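Local coordinates for inositol monophosphatase family protein (Staphylococcus aureus, PDB 5I3S), which probably hydrolyses phosphate monoesters such as inositol monophosphates or related sugar phosphates, as a metal-dependent phosphatase of the inositol monophosphatase family, at residues 5-10 / 78-83; 114-117 / 122-125; 156-159 / 163-166; 238-243 / 248-253. All coordinates share one frame; numbering follows the deposited sequence.

Contact 1. Residues 5-10 / 78-83; sequences GFAQGL and TVWVVD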
loop_
_atom_site.group_PDB
_atom_site.type_symbol
_atom_site.label_atom_id
_atom_site.label_comp_id
_atom_site.label_asym_id
_atom_site.label_seq_id
_atom_site.Cartn_x
_atom_site.Cartn_y
_atom_site.Cartn_z
ATOM N N GLY A 5 25.403 8.185 -15.074
ATOM C CA GLY A 5 24.568 8.733 -16.120
ATOM C C GLY A 5 24.079 7.671 -17.079
ATOM O O GLY A 5 22.897 7.657 -17.417
ATOM N N PHE A 6 24.988 6.800 -17.542
ATOM C CA PHE A 6 24.635 5.599 -18.347
ATOM C C PHE A 6 23.570 4.725 -17.633
ATOM O O PHE A 6 22.634 4.243 -18.263
ATOM C CB PHE A 6 25.914 4.801 -18.677
ATOM C CG PHE A 6 25.682 3.422 -19.259
ATOM C CD1 PHE A 6 25.315 3.254 -20.585
ATOM C CD2 PHE A 6 25.868 2.305 -18.505
ATOM C CE1 PHE A 6 25.121 1.980 -21.128
ATOM C CE2 PHE A 6 25.647 1.034 -19.029
ATOM C CZ PHE A 6 25.278 0.872 -20.347
ATOM N N ALA A 7 23.696 4.553 -16.318
ATOM C CA ALA A 7 22.757 3.696 -15.599
ATOM C C ALA A 7 21.376 4.329 -15.569
ATOM O O ALA A 7 20.389 3.686 -15.828
ATOM C CB ALA A 7 23.256 3.411 -14.195
ATOM N N GLN A 8 21.354 5.619 -15.264
ATOM C CA GLN A 8 20.153 6.428 -15.186
ATOM C C GLN A 8 19.321 6.358 -16.459
ATOM O O GLN A 8 18.140 6.073 -16.401
ATOM C CB GLN A 8 20.554 7.855 -14.839
ATOM C CG GLN A 8 19.444 8.818 -14.543
ATOM C CD GLN A 8 19.876 9.901 -13.592
ATOM O OE1 GLN A 8 20.415 9.628 -12.526
ATOM N NE2 GLN A 8 19.657 11.139 -13.976
ATOM N N GLY A 9 19.935 6.570 -17.597
ATOM C CA GLY A 9 19.229 6.550 -18.870
ATOM C C GLY A 9 18.756 5.170 -19.234
ATOM O O GLY A 9 17.588 4.971 -19.611
ATOM N N LEU A 10 19.656 4.205 -19.073
ATOM C CA LEU A 10 19.336 2.785 -19.252
ATOM C C LEU A 10 18.087 2.357 -18.475
ATOM O O LEU A 10 17.203 1.711 -19.015
ATOM C CB LEU A 10 20.522 1.929 -18.800
ATOM C CG LEU A 10 20.320 0.413 -18.837
ATOM C CD1 LEU A 10 19.989 -0.024 -20.257
ATOM C CD2 LEU A 10 21.557 -0.299 -18.355
ATOM N N THR A 78 33.355 -4.636 -10.964
ATOM C CA THR A 78 32.130 -3.824 -11.000
ATOM C C THR A 78 30.938 -4.759 -11.213
ATOM O O THR A 78 30.986 -5.620 -12.093
ATOM C CB THR A 78 32.174 -2.649 -12.033
ATOM O OG1 THR A 78 33.324 -1.817 -11.784
ATOM C CG2 THR A 78 30.892 -1.760 -11.901
ATOM N N VAL A 79 29.900 -4.588 -10.377
ATOM C CA VAL A 79 28.760 -5.483 -10.356
ATOM C C VAL A 79 27.415 -4.751 -10.372
ATOM O O VAL A 79 27.152 -3.940 -9.498
ATOM C CB VAL A 79 28.838 -6.425 -9.147
ATOM C CG1 VAL A 79 27.645 -7.358 -9.115
ATOM C CG2 VAL A 79 30.129 -7.225 -9.243
ATOM N N TRP A 80 26.590 -5.084 -11.381
ATOM C CA TRP A 80 25.245 -4.538 -11.560
ATOM C C TRP A 80 24.306 -5.546 -10.946
ATOM O O TRP A 80 24.262 -6.692 -11.415
ATOM C CB TRP A 80 24.905 -4.359 -13.059
ATOM C CG TRP A 80 25.647 -3.192 -13.723
ATOM C CD1 TRP A 80 26.980 -3.029 -13.805
ATOM C CD2 TRP A 80 25.072 -2.038 -14.360
ATOM N NE1 TRP A 80 27.286 -1.877 -14.474
ATOM C CE2 TRP A 80 26.135 -1.247 -14.825
ATOM C CE3 TRP A 80 23.759 -1.617 -14.611
ATOM C CZ2 TRP A 80 25.940 -0.055 -15.516
ATOM C CZ3 TRP A 80 23.562 -0.428 -15.286
ATOM C CH2 TRP A 80 24.643 0.346 -15.722
ATOM N N VAL A 81 23.555 -5.158 -9.920
ATOM C CA VAL A 81 22.577 -6.120 -9.373
ATOM C C VAL A 81 21.148 -5.679 -9.703
ATOM O O VAL A 81 20.681 -4.657 -9.198
ATOM C CB VAL A 81 22.883 -6.563 -7.900
ATOM C CG1 VAL A 81 23.490 -5.463 -7.091
ATOM C CG2 VAL A 81 21.700 -7.180 -7.198
ATOM N N VAL A 82 20.484 -6.430 -10.585
ATOM C CA VAL A 82 19.263 -5.928 -11.187
ATOM C C VAL A 82 18.050 -6.800 -10.922
ATOM O O VAL A 82 18.123 -8.022 -11.079
ATOM C CB VAL A 82 19.432 -5.506 -12.704
ATOM C CG1 VAL A 82 20.805 -5.759 -13.265
ATOM C CG2 VAL A 82 18.325 -5.990 -13.640
ATOM N N ASP A 83 16.938 -6.156 -10.523
ATOM C CA ASP A 83 15.605 -6.784 -10.609
ATOM C C ASP A 83 14.815 -6.076 -11.724
ATOM O O ASP A 83 14.375 -4.913 -11.564
ATOM C CB ASP A 83 14.833 -6.754 -9.274
ATOM C CG ASP A 83 13.632 -7.749 -9.261
ATOM O OD1 ASP A 83 13.268 -8.267 -10.325
ATOM O OD2 ASP A 83 13.017 -7.977 -8.197
#
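Phe6 and Trp80 form the aromatic part of this contact, and they meet rim to rim. Their six-membered rings have centroids 5.7 Å apart and planes at 76°, with neither ring over the face of the other. The nearest atoms are Phe6 CE2 and Trp80 CH2, at 3.5 Å. Trp80 CZ2 lies at the edge of the Phe6 ring, in its plane.

The helix 5-10 runs at 19° to the strand 78-83, and the axes of the two segments come no closer than 12.7 Å. Trp80 bridges that gap: its CG is anti to the carbonyl carbon (chi1 -73°), and the six-membered ring is the part that reaches the helix. This joins the N-terminal helix to the large mixed sheet of the sugar phosphatase fold. The strand ends at Asp83, where the sequence enters the family's Asp-Pro-Ile-Asp-Gly-Thr motif. Asp83 lies close to Asp86 and Asp208, a gathering of carboxylates consistent with the metal site of relatives.

Aliphatic packing completes the contact. Ala7 CB sits 3.7 Å from Trp80 CH2, and Leu10 CD2 lies 3.7 Å from Trp80 CZ3, its side chain approaching from the opposite direction. Ile53 of helix 37-56 also touches the indole, whose rotation is probably held in part by a hydrogen bond between Trp80 NE1 and His60 ND1.

Contact 2. Residues 114-117 / 122-125; sequences FVYD and VLYH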
loop_
_atom_site.group_PDB
_atom_site.type_symbol
_atom_site.label_atom_id
_atom_site.label_comp_id
_atom_site.label_asym_id
_atom_site.label_seq_id
_atom_site.Cartn_x
_atom_site.Cartn_y
_atom_site.Cartn_z
ATOM N N PHE A 114 19.317 2.741 -7.894
ATOM C CA PHE A 114 18.198 3.195 -8.714
ATOM C C PHE A 114 16.961 2.346 -8.475
ATOM O O PHE A 114 17.061 1.144 -8.611
ATOM C CB PHE A 114 18.541 3.130 -10.222
ATOM C CG PHE A 114 19.816 3.859 -10.607
ATOM C CD1 PHE A 114 19.786 5.176 -11.022
ATOM C CD2 PHE A 114 21.056 3.204 -10.569
ATOM C CE1 PHE A 114 20.959 5.843 -11.386
ATOM C CE2 PHE A 114 22.236 3.858 -10.925
ATOM C CZ PHE A 114 22.184 5.178 -11.341
ATOM N N VAL A 115 15.820 2.959 -8.117
ATOM C CA VAL A 115 14.522 2.265 -8.169
ATOM C C VAL A 115 13.507 3.106 -8.964
ATOM O O VAL A 115 13.205 4.245 -8.612
ATOM C CB VAL A 115 14.001 1.660 -6.813
ATOM C CG1 VAL A 115 15.027 1.647 -5.703
ATOM C CG2 VAL A 115 12.760 2.257 -6.301
ATOM N N TYR A 116 13.067 2.547 -10.093
ATOM C CA TYR A 116 12.283 3.283 -11.083
ATOM C C TYR A 116 10.875 2.823 -11.026
ATOM O O TYR A 116 10.611 1.670 -11.356
ATOM C CB TYR A 116 12.831 3.093 -12.505
ATOM C CG TYR A 116 12.137 3.919 -13.589
ATOM C CD1 TYR A 116 11.641 5.207 -13.325
ATOM C CD2 TYR A 116 12.024 3.448 -14.898
ATOM C CE1 TYR A 116 11.024 5.973 -14.324
ATOM C CE2 TYR A 116 11.411 4.212 -15.879
ATOM C CZ TYR A 116 10.909 5.475 -15.578
ATOM O OH TYR A 116 10.285 6.227 -16.527
ATOM N N ASP A 117 9.980 3.690 -10.559
ATOM C CA ASP A 117 8.556 3.359 -10.461
ATOM C C ASP A 117 8.031 3.609 -11.876
ATOM O O ASP A 117 7.742 4.729 -12.258
ATOM C CB ASP A 117 7.826 4.211 -9.384
ATOM C CG ASP A 117 6.344 3.885 -9.250
ATOM O OD1 ASP A 117 5.722 3.374 -10.235
ATOM O OD2 ASP A 117 5.778 4.156 -8.167
ATOM N N VAL A 122 8.646 7.805 -11.960
ATOM C CA VAL A 122 9.421 8.401 -10.878
ATOM C C VAL A 122 10.632 7.532 -10.592
ATOM O O VAL A 122 10.514 6.365 -10.216
ATOM C CB VAL A 122 8.603 8.569 -9.576
ATOM C CG1 VAL A 122 9.449 9.236 -8.496
ATOM C CG2 VAL A 122 7.286 9.369 -9.796
ATOM N N LEU A 123 11.794 8.099 -10.797
ATOM C CA LEU A 123 13.046 7.413 -10.625
ATOM C C LEU A 123 13.602 7.895 -9.333
ATOM O O LEU A 123 13.856 9.087 -9.195
ATOM C CB LEU A 123 13.999 7.790 -11.734
ATOM C CG LEU A 123 15.434 7.255 -11.603
ATOM C CD1 LEU A 123 15.456 5.754 -11.744
ATOM C CD2 LEU A 123 16.300 7.883 -12.654
ATOM N N TYR A 124 13.780 6.980 -8.373
ATOM C CA TYR A 124 14.551 7.303 -7.175
ATOM C C TYR A 124 16.002 6.903 -7.443
ATOM O O TYR A 124 16.271 5.856 -8.014
ATOM C CB TYR A 124 13.971 6.625 -5.927
ATOM C CG TYR A 124 12.445 6.904 -5.728
ATOM C CD1 TYR A 124 12.007 7.970 -4.946
ATOM C CD2 TYR A 124 11.489 6.075 -6.304
ATOM C CE1 TYR A 124 10.644 8.240 -4.779
ATOM C CE2 TYR A 124 10.139 6.309 -6.137
ATOM C CZ TYR A 124 9.712 7.380 -5.381
ATOM O OH TYR A 124 8.383 7.614 -5.239
ATOM N N HIS A 125 16.933 7.727 -7.004
ATOM C CA HIS A 125 18.329 7.543 -7.337
ATOM C C HIS A 125 19.277 8.321 -6.407
ATOM O O HIS A 125 18.889 9.295 -5.734
ATOM C CB HIS A 125 18.588 7.853 -8.837
ATOM C CG HIS A 125 18.310 9.268 -9.211
ATOM N ND1 HIS A 125 19.300 10.152 -9.587
ATOM C CD2 HIS A 125 17.146 9.963 -9.253
ATOM C CE1 HIS A 125 18.752 11.336 -9.830
ATOM N NE2 HIS A 125 17.450 11.242 -9.645
#
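Strands 114-117 and 122-125 pair antiparallel, their axes 4.6 Å apart at 168°, with Val115-Tyr124 and Asp117-Val122 as hydrogen-bonded pairs and Phe114-His125 and Tyr116-Leu123 as non-hydrogen-bonded ones. The two bonds of the pair next to the turn are unequal: Asp117 N to Val122 O is 2.7 Å, whereas Val122 N to Asp117 O is 3.2 Å.

On the Tyr116 and Leu123 face, Leu123 CD1 touches Tyr116 CB at 3.8 Å. The Tyr116 ring turns an edge to the other strand, with CD1 3.5 Å from Val122 O, and its hydroxyl hydrogen-bonds Asp121 in the turn. Phe114 CD1 meets His125 CB at 3.7 Å. With chi1 at 63°, the His125 ring leads away from Phe114; ND1 is bonded to Tyr4 OH and NE2 to Gly135 O.

This beta hairpin belongs to the large mixed sheet, between strands 99-106 and 132-134. Helix 2-24 packs on the Phe114 and Leu123 face, helices 184-193 and 206-218 on the other. There the Tyr124 ring presents its edge to Val115, CD2 lying 3.4 Å from Val115 O, while Val122 CG1 rests 3.6 Å above one ring face, offset toward the rim.

Contact 3. Residues 156-159 / 163-166; sequences PNWL and ILGE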
loop_
_atom_site.group_PDB
_atom_site.type_symbol
_atom_site.label_atom_id
_atom_site.label_comp_id
_atom_site.label_asym_id
_atom_site.label_seq_id
_atom_site.Cartn_x
_atom_site.Cartn_y
_atom_site.Cartn_z
ATOM N N PRO A 156 1.092 -8.794 5.934
ATOM C CA PRO A 156 0.289 -9.618 6.858
ATOM C C PRO A 156 0.631 -11.129 6.916
ATOM O O PRO A 156 0.481 -11.762 7.960
ATOM C CB PRO A 156 -1.139 -9.436 6.308
ATOM C CG PRO A 156 -1.137 -8.048 5.708
ATOM C CD PRO A 156 0.258 -7.871 5.146
ATOM N N ASN A 157 0.961 -11.743 5.802
ATOM C CA ASN A 157 1.402 -13.168 5.791
ATOM C C ASN A 157 2.481 -13.586 6.808
ATOM O O ASN A 157 2.537 -14.756 7.188
ATOM C CB ASN A 157 1.875 -13.593 4.399
ATOM C CG ASN A 157 0.730 -13.851 3.461
ATOM O OD1 ASN A 157 0.105 -14.905 3.549
ATOM N ND2 ASN A 157 0.436 -12.903 2.573
ATOM N N TRP A 158 3.345 -12.659 7.199
ATOM C CA TRP A 158 4.378 -12.956 8.149
ATOM C C TRP A 158 3.861 -13.027 9.566
ATOM O O TRP A 158 4.481 -13.658 10.416
ATOM C CB TRP A 158 5.521 -11.935 8.063
ATOM C CG TRP A 158 6.170 -11.786 6.675
ATOM C CD1 TRP A 158 6.358 -10.615 6.006
ATOM C CD2 TRP A 158 6.665 -12.827 5.802
ATOM N NE1 TRP A 158 6.982 -10.837 4.803
ATOM C CE2 TRP A 158 7.175 -12.186 4.641
ATOM C CE3 TRP A 158 6.782 -14.223 5.908
ATOM C CZ2 TRP A 158 7.775 -12.891 3.580
ATOM C CZ3 TRP A 158 7.397 -14.941 4.829
ATOM C CH2 TRP A 158 7.862 -14.259 3.672
ATOM N N LEU A 159 2.709 -12.436 9.834
ATOM C CA LEU A 159 2.094 -12.595 11.147
ATOM C C LEU A 159 1.401 -13.936 11.355
ATOM O O LEU A 159 1.045 -14.242 12.500
ATOM C CB LEU A 159 1.142 -11.438 11.469
ATOM C CG LEU A 159 1.845 -10.122 11.790
ATOM C CD1 LEU A 159 2.343 -9.412 10.541
ATOM C CD2 LEU A 159 0.880 -9.217 12.489
ATOM N N ILE A 163 6.490 -18.957 15.030
ATOM C CA ILE A 163 7.595 -18.219 15.689
ATOM C C ILE A 163 7.746 -16.794 15.174
ATOM O O ILE A 163 7.657 -15.842 15.936
ATOM C CB ILE A 163 8.973 -18.964 15.682
ATOM C CG1 ILE A 163 8.818 -20.423 16.160
ATOM C CG2 ILE A 163 9.963 -18.280 16.638
ATOM C CD1 ILE A 163 8.450 -21.418 15.089
ATOM N N LEU A 164 8.009 -16.660 13.896
ATOM C CA LEU A 164 8.057 -15.352 13.253
ATOM C C LEU A 164 6.812 -14.496 13.582
ATOM O O LEU A 164 6.931 -13.349 14.001
ATOM C CB LEU A 164 8.170 -15.561 11.742
ATOM C CG LEU A 164 8.867 -14.514 10.903
ATOM C CD1 LEU A 164 10.139 -13.983 11.587
ATOM C CD2 LEU A 164 9.166 -15.171 9.561
ATOM N N GLY A 165 5.632 -15.103 13.433
ATOM C CA GLY A 165 4.374 -14.497 13.848
ATOM C C GLY A 165 4.422 -13.851 15.210
ATOM O O GLY A 165 4.166 -12.654 15.326
ATOM N N GLU A 166 4.815 -14.621 16.224
ATOM C CA GLU A 166 4.738 -14.145 17.603
ATOM C C GLU A 166 5.685 -12.990 17.824
ATOM O O GLU A 166 5.331 -11.988 18.449
ATOM C CB GLU A 166 5.021 -15.260 18.635
ATOM C CG GLU A 166 3.796 -16.034 19.106
ATOM C CD GLU A 166 2.744 -15.153 19.780
ATOM O OE1 GLU A 166 1.640 -14.987 19.210
ATOM O OE2 GLU A 166 3.018 -14.617 20.871
#
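The turn that leads from strand 151-153 into helix 164-174 folds back on the first residues of that helix, and Trp158 and Leu159 pack there against Leu164 and Gly165. Residues 156-159 have helical backbone angles, and Leu159 N bonds to Pro156 O at 3.0 Å, a bond that closes one turn. Ile163 occupies the N-cap position, with a positive phi of 69° where the chain swings into the helix.

The meeting is chiefly one of backbones. Gly165 comes within 4.0 Å of Leu159, measured between their CA atoms, a separation made possible by its lack of a side chain. Gly165 CA faces two carbonyl oxygens: it lies 3.5 Å from Trp158 O, in a CA-H...O contact bent to 130° at the hydrogen, and 3.6 Å from Leu159 O. The side chains add a looser apolar contact, with Trp158 CE3 4.5 Å from Leu164 CD2, the methyl approaching the indole obliquely.

A bound phosphate, probably from the crystallisation liquor, lies about 5 Å from the Trp158 side chain. The turn also reaches the dimer interface, where Pro156 meets Pro156 of the second subunit and Leu159 meets Thr160 of that subunit. The CB of Leu159 is directed away from 163-166, and its side chain packs on Val172 further along helix 164-174. Trp158 and Leu164 share Pro202 and also touch helix 259-270, through Arg269 and Leu265 respectively.

Contact 4. Residues 238-243 / 248-253; sequences SILVGN and QEISND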
loop_
_atom_site.group_PDB
_atom_site.type_symbol
_atom_site.label_atom_id
_atom_site.label_comp_id
_atom_site.label_asym_id
_atom_site.label_seq_id
_atom_site.Cartn_x
_atom_site.Cartn_y
_atom_site.Cartn_z
ATOM N N SER A 238 17.266 -11.645 5.701
ATOM C CA SER A 238 16.173 -10.914 6.306
ATOM C C SER A 238 16.533 -9.420 6.282
ATOM O O SER A 238 17.689 -9.019 5.908
ATOM C CB SER A 238 15.876 -11.458 7.707
ATOM O OG SER A 238 16.841 -11.071 8.657
ATOM N N ILE A 239 15.576 -8.584 6.654
ATOM C CA ILE A 239 15.653 -7.133 6.369
ATOM C C ILE A 239 14.895 -6.378 7.448
ATOM O O ILE A 239 13.741 -6.689 7.723
ATOM C CB ILE A 239 14.950 -6.769 5.019
ATOM C CG1 ILE A 239 15.572 -7.487 3.850
ATOM C CG2 ILE A 239 14.997 -5.243 4.745
ATOM C CD1 ILE A 239 16.944 -6.964 3.430
ATOM N N LEU A 240 15.571 -5.420 8.065
ATOM C CA LEU A 240 14.942 -4.359 8.882
ATOM C C LEU A 240 15.583 -3.024 8.487
ATOM O O LEU A 240 16.795 -2.883 8.544
ATOM C CB LEU A 240 15.166 -4.630 10.356
ATOM C CG LEU A 240 14.742 -3.540 11.336
ATOM C CD1 LEU A 240 13.229 -3.494 11.325
ATOM C CD2 LEU A 240 15.284 -3.697 12.772
ATOM N N VAL A 241 14.770 -2.071 8.055
ATOM C CA VAL A 241 15.216 -0.741 7.651
ATOM C C VAL A 241 14.312 0.292 8.276
ATOM O O VAL A 241 13.113 0.040 8.550
ATOM C CB VAL A 241 15.270 -0.528 6.134
ATOM C CG1 VAL A 241 16.199 -1.538 5.481
ATOM C CG2 VAL A 241 13.916 -0.580 5.480
ATOM N N GLY A 242 14.893 1.447 8.542
ATOM C CA GLY A 242 14.169 2.472 9.238
ATOM C C GLY A 242 15.006 3.724 9.472
ATOM O O GLY A 242 16.188 3.764 9.152
ATOM N N ASN A 243 14.379 4.714 10.063
ATOM C CA ASN A 243 15.123 5.814 10.659
ATOM C C ASN A 243 15.938 5.251 11.830
ATOM O O ASN A 243 15.586 4.223 12.409
ATOM C CB ASN A 243 14.208 7.003 11.024
ATOM C CG ASN A 243 13.263 6.761 12.211
ATOM O OD1 ASN A 243 13.682 6.618 13.369
ATOM N ND2 ASN A 243 11.973 6.851 11.952
ATOM N N GLN A 248 16.928 1.191 15.956
ATOM C CA GLN A 248 17.560 0.735 17.214
ATOM C C GLN A 248 16.546 0.271 18.271
ATOM O O GLN A 248 16.808 -0.708 18.937
ATOM C CB GLN A 248 18.648 1.746 17.762
ATOM C CG GLN A 248 18.222 3.089 18.385
ATOM C CD GLN A 248 19.290 4.223 18.317
ATOM O OE1 GLN A 248 18.998 5.416 18.587
ATOM N NE2 GLN A 248 20.512 3.864 17.932
ATOM N N GLU A 249 15.374 0.917 18.380
ATOM C CA GLU A 249 14.281 0.422 19.268
ATOM C C GLU A 249 13.684 -0.935 18.827
ATOM O O GLU A 249 13.422 -1.813 19.668
ATOM C CB GLU A 249 13.156 1.472 19.345
ATOM C CG GLU A 249 11.980 1.180 20.303
ATOM C CD GLU A 249 10.902 2.213 20.212
ATOM O OE1 GLU A 249 11.006 3.187 19.397
ATOM O OE2 GLU A 249 9.872 2.036 20.917
ATOM N N ILE A 250 13.410 -1.105 17.533
ATOM C CA ILE A 250 12.875 -2.397 17.078
ATOM C C ILE A 250 13.916 -3.504 17.305
ATOM O O ILE A 250 13.571 -4.571 17.812
ATOM C CB ILE A 250 12.432 -2.406 15.586
ATOM C CG1 ILE A 250 11.279 -1.444 15.362
ATOM C CG2 ILE A 250 11.978 -3.807 15.180
ATOM C CD1 ILE A 250 11.036 -1.100 13.913
ATOM N N SER A 251 15.160 -3.269 16.894
ATOM C CA SER A 251 16.209 -4.272 17.054
ATOM C C SER A 251 16.455 -4.527 18.556
ATOM O O SER A 251 16.331 -5.667 19.007
ATOM C CB SER A 251 17.474 -3.874 16.308
ATOM O OG SER A 251 18.396 -4.968 16.230
ATOM N N ASN A 252 16.693 -3.462 19.338
ATOM C CA ASN A 252 17.167 -3.564 20.759
ATOM C C ASN A 252 16.115 -4.067 21.752
ATOM O O ASN A 252 16.371 -4.918 22.585
ATOM N N ASP A 253 14.905 -3.586 21.602
ATOM C CA ASP A 253 13.835 -3.839 22.550
ATOM C C ASP A 253 12.865 -4.950 22.033
ATOM O O ASP A 253 12.270 -5.657 22.823
ATOM C CB ASP A 253 13.214 -2.450 22.733
ATOM C CG ASP A 253 12.090 -2.402 23.663
ATOM O OD1 ASP A 253 11.453 -3.406 23.960
ATOM O OD2 ASP A 253 11.793 -1.265 24.080
#
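The helical turn that brings Ile250 and Ser251 against Leu240 is closed by the bond from Asn252 N to Gln248 O, at 2.8 Å the shorter of the two backbone bonds within 248-253. Around 250-253 the helix widens into a pi-type turn. Across to the strand the contact itself is apolar and modest, burying 135 Å² summed over both sides.

Leu240 carries the strand's share. Its CG is anti to the backbone N (chi1 172°), and the two methyls at its end divide the work. CD1 lies 4.1 Å from Ile250 CG2 and 4.2 Å from Ile250 CD1, the side chains crossing at a slant. CD2 also reaches Ile250 CG2, at 4.1 Å, and sits 4.2 Å from Ser251 CB. Leu240 and Ser251 are the nearest pair by backbone, with CA atoms 8.3 Å apart, and Leu240 CD2 reaches to 4.1 Å from Ser251 N.

The chain passes from strand to helix at Asn243, the N-cap, whose OD1 accepts a hydrogen bond from Leu246 N while ND2 bonds Ser145 OG. Strand 237-242 runs antiparallel between strands 198-201 and 222-224 in the smaller mixed sheet. Helix 244-255 covers the Leu240 face of that sheet, where Ile250 also touches Ala198, whereas Ile239 and Val241 pack on helix 206-218.

In the fold
From the N terminus, contact 1 closes the longest loop, 67 residues spanning helix 37-56 and strand 61-64, and ties helix 2-24 to the large sheet. Contact 2 then closes a four-residue turn in the same sheet; it adjoins contact 1, with Ala7 CB 3.5 Å from Phe114 CE2. Contact 3 closes a three-residue link at the start of helix 164-174, and contact 4 a four-residue helical link after strand 237-242 of the smaller sheet. All four follow in series, none nested or crossed. Contacts 3 and 4 have centres about 16 Å apart, on the opposite side of the chain's centre from contacts 1 and 2.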